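Local coordinates for protein N-alpha-acetyltransferase 35, NatC auxiliary subunit (Saccharomyces cerevisiae, PDB 6YGA) that serves as the auxiliary subunit of the NatC N-terminal acetyltransferase, which acetylates the N-terminal methionine of the L-A virus Gag protein, at residues Ala87-Cys99 against Phe261-Phe273. Residues are numbered along the deposited sequence; the frame is centred on the assembly and turned at random.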
# COMPACT_ATOMS: atom_id res chain seq x y z
N ALA B 87 -23.59 31.61 -8.63
CA ALA B 87 -22.39 31.48 -7.81
C ALA B 87 -22.49 30.27 -6.88
O ALA B 87 -21.48 29.58 -6.65
CB ALA B 87 -22.17 32.76 -7.00
N SER B 88 -23.68 29.99 -6.35
CA SER B 88 -23.83 28.85 -5.45
C SER B 88 -23.73 27.53 -6.20
O SER B 88 -23.05 26.60 -5.74
CB SER B 88 -25.15 28.94 -4.69
OG SER B 88 -25.08 29.91 -3.66
N VAL B 89 -24.40 27.41 -7.35
CA VAL B 89 -24.30 26.19 -8.15
C VAL B 89 -22.87 25.97 -8.61
O VAL B 89 -22.36 24.84 -8.57
CB VAL B 89 -25.29 26.25 -9.33
CG1 VAL B 89 -24.88 25.27 -10.43
CG2 VAL B 89 -26.70 25.94 -8.85
N ALA B 90 -22.19 27.04 -9.03
CA ALA B 90 -20.79 26.91 -9.43
C ALA B 90 -19.91 26.50 -8.25
O ALA B 90 -18.98 25.70 -8.41
CB ALA B 90 -20.29 28.21 -10.04
N ALA B 91 -20.19 27.03 -7.06
CA ALA B 91 -19.41 26.65 -5.88
C ALA B 91 -19.69 25.22 -5.47
O ALA B 91 -18.78 24.50 -5.02
CB ALA B 91 -19.69 27.61 -4.73
N ILE B 92 -20.94 24.77 -5.61
CA ILE B 92 -21.29 23.38 -5.30
C ILE B 92 -20.56 22.44 -6.25
O ILE B 92 -19.94 21.45 -5.83
CB ILE B 92 -22.81 23.19 -5.37
CG1 ILE B 92 -23.50 23.86 -4.18
CG2 ILE B 92 -23.17 21.71 -5.40
CD1 ILE B 92 -25.02 23.80 -4.24
N ALA B 93 -20.61 22.73 -7.56
CA ALA B 93 -19.96 21.86 -8.53
C ALA B 93 -18.44 21.86 -8.33
O ALA B 93 -17.80 20.82 -8.46
CB ALA B 93 -20.31 22.29 -9.95
N ASP B 94 -17.87 23.02 -8.01
CA ASP B 94 -16.42 23.10 -7.82
C ASP B 94 -15.97 22.22 -6.66
O ASP B 94 -15.01 21.45 -6.80
CB ASP B 94 -16.01 24.55 -7.59
CG ASP B 94 -14.63 24.66 -6.98
OD1 ASP B 94 -13.65 24.27 -7.64
OD2 ASP B 94 -14.53 25.14 -5.83
N ARG B 95 -16.63 22.33 -5.51
CA ARG B 95 -16.22 21.55 -4.35
C ARG B 95 -16.40 20.06 -4.60
O ARG B 95 -15.60 19.24 -4.14
CB ARG B 95 -16.99 21.99 -3.11
CG ARG B 95 -16.78 21.09 -1.91
CD ARG B 95 -16.97 21.84 -0.61
NE ARG B 95 -16.81 20.95 0.54
CZ ARG B 95 -16.72 21.36 1.80
NH1 ARG B 95 -16.77 22.65 2.09
NH2 ARG B 95 -16.56 20.47 2.77
N LEU B 96 -17.45 19.68 -5.34
CA LEU B 96 -17.66 18.28 -5.66
C LEU B 96 -16.52 17.73 -6.50
O LEU B 96 -16.06 16.60 -6.27
CB LEU B 96 -19.00 18.10 -6.37
CG LEU B 96 -19.33 16.67 -6.82
CD1 LEU B 96 -19.46 15.74 -5.62
CD2 LEU B 96 -20.59 16.66 -7.66
N LEU B 97 -16.04 18.51 -7.47
CA LEU B 97 -14.90 18.06 -8.28
C LEU B 97 -13.64 17.95 -7.45
O LEU B 97 -12.84 17.02 -7.63
CB LEU B 97 -14.68 19.01 -9.46
CG LEU B 97 -15.62 18.82 -10.66
CD1 LEU B 97 -15.16 19.66 -11.84
CD2 LEU B 97 -15.71 17.36 -11.04
N ARG B 98 -13.41 18.89 -6.53
CA ARG B 98 -12.25 18.78 -5.66
C ARG B 98 -12.44 17.66 -4.63
O ARG B 98 -11.45 17.11 -4.13
CB ARG B 98 -11.95 20.12 -4.98
CG ARG B 98 -11.38 21.15 -5.94
CD ARG B 98 -11.11 22.50 -5.29
NE ARG B 98 -12.31 23.11 -4.73
CZ ARG B 98 -12.50 23.34 -3.43
NH1 ARG B 98 -11.56 23.02 -2.56
NH2 ARG B 98 -13.62 23.91 -3.02
N CYS B 99 -13.69 17.31 -4.32
CA CYS B 99 -13.93 16.10 -3.53
C CYS B 99 -13.52 14.86 -4.30
O CYS B 99 -13.01 13.89 -3.72
CB CYS B 99 -15.39 16.02 -3.11
SG CYS B 99 -15.85 17.07 -1.71
N PHE B 261 -9.18 30.51 -10.30
CA PHE B 261 -9.27 30.40 -8.85
C PHE B 261 -8.85 31.65 -8.09
O PHE B 261 -9.62 32.10 -7.22
CB PHE B 261 -8.45 29.20 -8.37
CG PHE B 261 -9.23 27.92 -8.31
CD1 PHE B 261 -10.35 27.81 -7.50
CD2 PHE B 261 -8.82 26.82 -9.04
CE1 PHE B 261 -11.06 26.63 -7.44
CE2 PHE B 261 -9.53 25.63 -8.98
CZ PHE B 261 -10.65 25.54 -8.18
N PRO B 262 -7.69 32.26 -8.34
CA PRO B 262 -7.33 33.44 -7.53
C PRO B 262 -8.25 34.63 -7.75
O PRO B 262 -8.33 35.50 -6.87
CB PRO B 262 -5.90 33.76 -7.99
CG PRO B 262 -5.82 33.21 -9.36
CD PRO B 262 -6.63 31.95 -9.32
N GLN B 263 -8.98 34.68 -8.87
CA GLN B 263 -9.71 35.89 -9.22
C GLN B 263 -11.05 36.01 -8.52
O GLN B 263 -11.59 37.12 -8.44
CB GLN B 263 -9.92 35.97 -10.74
CG GLN B 263 -8.64 35.93 -11.55
CD GLN B 263 -8.82 36.47 -12.96
OE1 GLN B 263 -9.66 37.33 -13.21
NE2 GLN B 263 -8.03 35.95 -13.90
N LEU B 264 -11.60 34.91 -8.00
CA LEU B 264 -12.93 34.95 -7.41
C LEU B 264 -12.97 34.09 -6.15
O LEU B 264 -12.13 33.21 -5.93
CB LEU B 264 -14.01 34.50 -8.40
CG LEU B 264 -13.90 33.10 -9.01
CD1 LEU B 264 -14.80 32.13 -8.28
CD2 LEU B 264 -14.30 33.17 -10.46
N GLN B 265 -13.98 34.36 -5.33
CA GLN B 265 -14.19 33.69 -4.06
C GLN B 265 -15.46 32.86 -4.14
O GLN B 265 -16.50 33.36 -4.60
CB GLN B 265 -14.29 34.70 -2.92
CG GLN B 265 -13.95 34.16 -1.54
CD GLN B 265 -12.47 33.87 -1.37
OE1 GLN B 265 -11.65 34.31 -2.17
NE2 GLN B 265 -12.13 33.13 -0.33
N LEU B 266 -15.38 31.61 -3.70
CA LEU B 266 -16.49 30.66 -3.78
C LEU B 266 -16.94 30.25 -2.39
O LEU B 266 -16.10 29.90 -1.54
CB LEU B 266 -16.08 29.42 -4.57
CG LEU B 266 -15.81 29.61 -6.06
CD1 LEU B 266 -14.76 28.63 -6.51
CD2 LEU B 266 -17.10 29.43 -6.85
N SER B 267 -18.25 30.25 -2.17
CA SER B 267 -18.83 29.79 -0.92
C SER B 267 -20.06 28.93 -1.22
O SER B 267 -21.11 29.47 -1.58
CB SER B 267 -19.21 30.96 -0.02
OG SER B 267 -18.05 31.58 0.52
N PRO B 268 -19.95 27.61 -1.10
CA PRO B 268 -21.14 26.78 -1.25
C PRO B 268 -22.14 27.09 -0.15
O PRO B 268 -21.77 27.58 0.93
CB PRO B 268 -20.59 25.35 -1.12
CG PRO B 268 -19.14 25.46 -1.44
CD PRO B 268 -18.73 26.81 -0.92
N PRO B 269 -23.43 26.82 -0.39
CA PRO B 269 -24.41 26.98 0.69
C PRO B 269 -24.04 26.13 1.89
O PRO B 269 -23.61 24.98 1.76
CB PRO B 269 -25.72 26.50 0.04
CG PRO B 269 -25.51 26.69 -1.41
CD PRO B 269 -24.05 26.42 -1.65
N LYS B 270 -24.18 26.73 3.07
CA LYS B 270 -23.82 26.05 4.31
C LYS B 270 -24.68 24.80 4.50
O LYS B 270 -25.91 24.84 4.37
CB LYS B 270 -23.98 27.00 5.49
CG LYS B 270 -22.92 28.09 5.54
CD LYS B 270 -22.97 28.85 6.86
CE LYS B 270 -21.88 29.90 6.93
NZ LYS B 270 -21.95 30.67 8.21
N GLY B 271 -24.02 23.68 4.81
CA GLY B 271 -24.70 22.41 4.95
C GLY B 271 -24.79 21.60 3.68
O GLY B 271 -25.31 20.48 3.72
N ALA B 272 -24.32 22.13 2.55
CA ALA B 272 -24.31 21.36 1.31
C ALA B 272 -23.39 20.15 1.42
O ALA B 272 -23.69 19.07 0.90
CB ALA B 272 -23.90 22.25 0.14
N PHE B 273 -22.25 20.32 2.09
CA PHE B 273 -21.30 19.24 2.34
C PHE B 273 -21.14 19.09 3.84
O PHE B 273 -20.78 20.06 4.53
CB PHE B 273 -19.95 19.53 1.67
CG PHE B 273 -20.04 19.72 0.19
CD1 PHE B 273 -20.39 20.95 -0.35
CD2 PHE B 273 -19.76 18.67 -0.68
CE1 PHE B 273 -20.46 21.13 -1.72
CE2 PHE B 273 -19.83 18.85 -2.05
CZ PHE B 273 -20.19 20.08 -2.57
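Phe273 lies flat beneath the aliphatic part of Arg95 where an extended inter-helix loop, the link between helices 245-260 and 276-280, packs across helix 85-104, whose other side chains touch helices 142-167 and 215-231. The contact is largely apolar packing, with backbone atoms of both segments joining in, and Phe273 gives up more surface than any other residue. Arg95 CG sits over the middle of the ring, a CH-pi contact 3.6 Å from the centroid of the Phe273 ring and 11° off the normal. With CG anti to the backbone N (chi1 171°) and the chain extended beyond it, Arg95 runs across the ring until its guanidinium, 13° from the ring plane, covers Phe273 CB. A long methylene chain ending in a flat group suits this place, since the methylenes cover the ring face and the guanidinium continues over CB. The rim of the same ring points into the helix, where Phe273 CZ lies 3.5 Å from Ile92 O, in the ring plane.

Earlier in the loop, Leu266 packs on Ala91: Leu266 CD2 reaches Ala91 CA at 3.7 Å. The small methyl of Ala91 lets the backbone come close, and Ala91 CB stands 3.6 Å from Pro268 N. Pro269 CD is set against Ile92 CG1 at 3.6 Å. Pro268 has extended backbone angles and Pro269 opens a type II turn ending at Ala272; proline's fixed phi suits both.

At the other margin, Leu266 CD1 leans on the carboxylate of Asp94, whose OD1 also accepts a hydrogen bond from Tyr297. Arg98, whose NH1 bonds to Pro294 O, makes a side-on salt bridge to Asp94 OD2 with NE and NH2, both from one face of its plane, while Asp94 OD1 meets the edge of the Phe261 ring, 3.3 Å from Phe261 CZ.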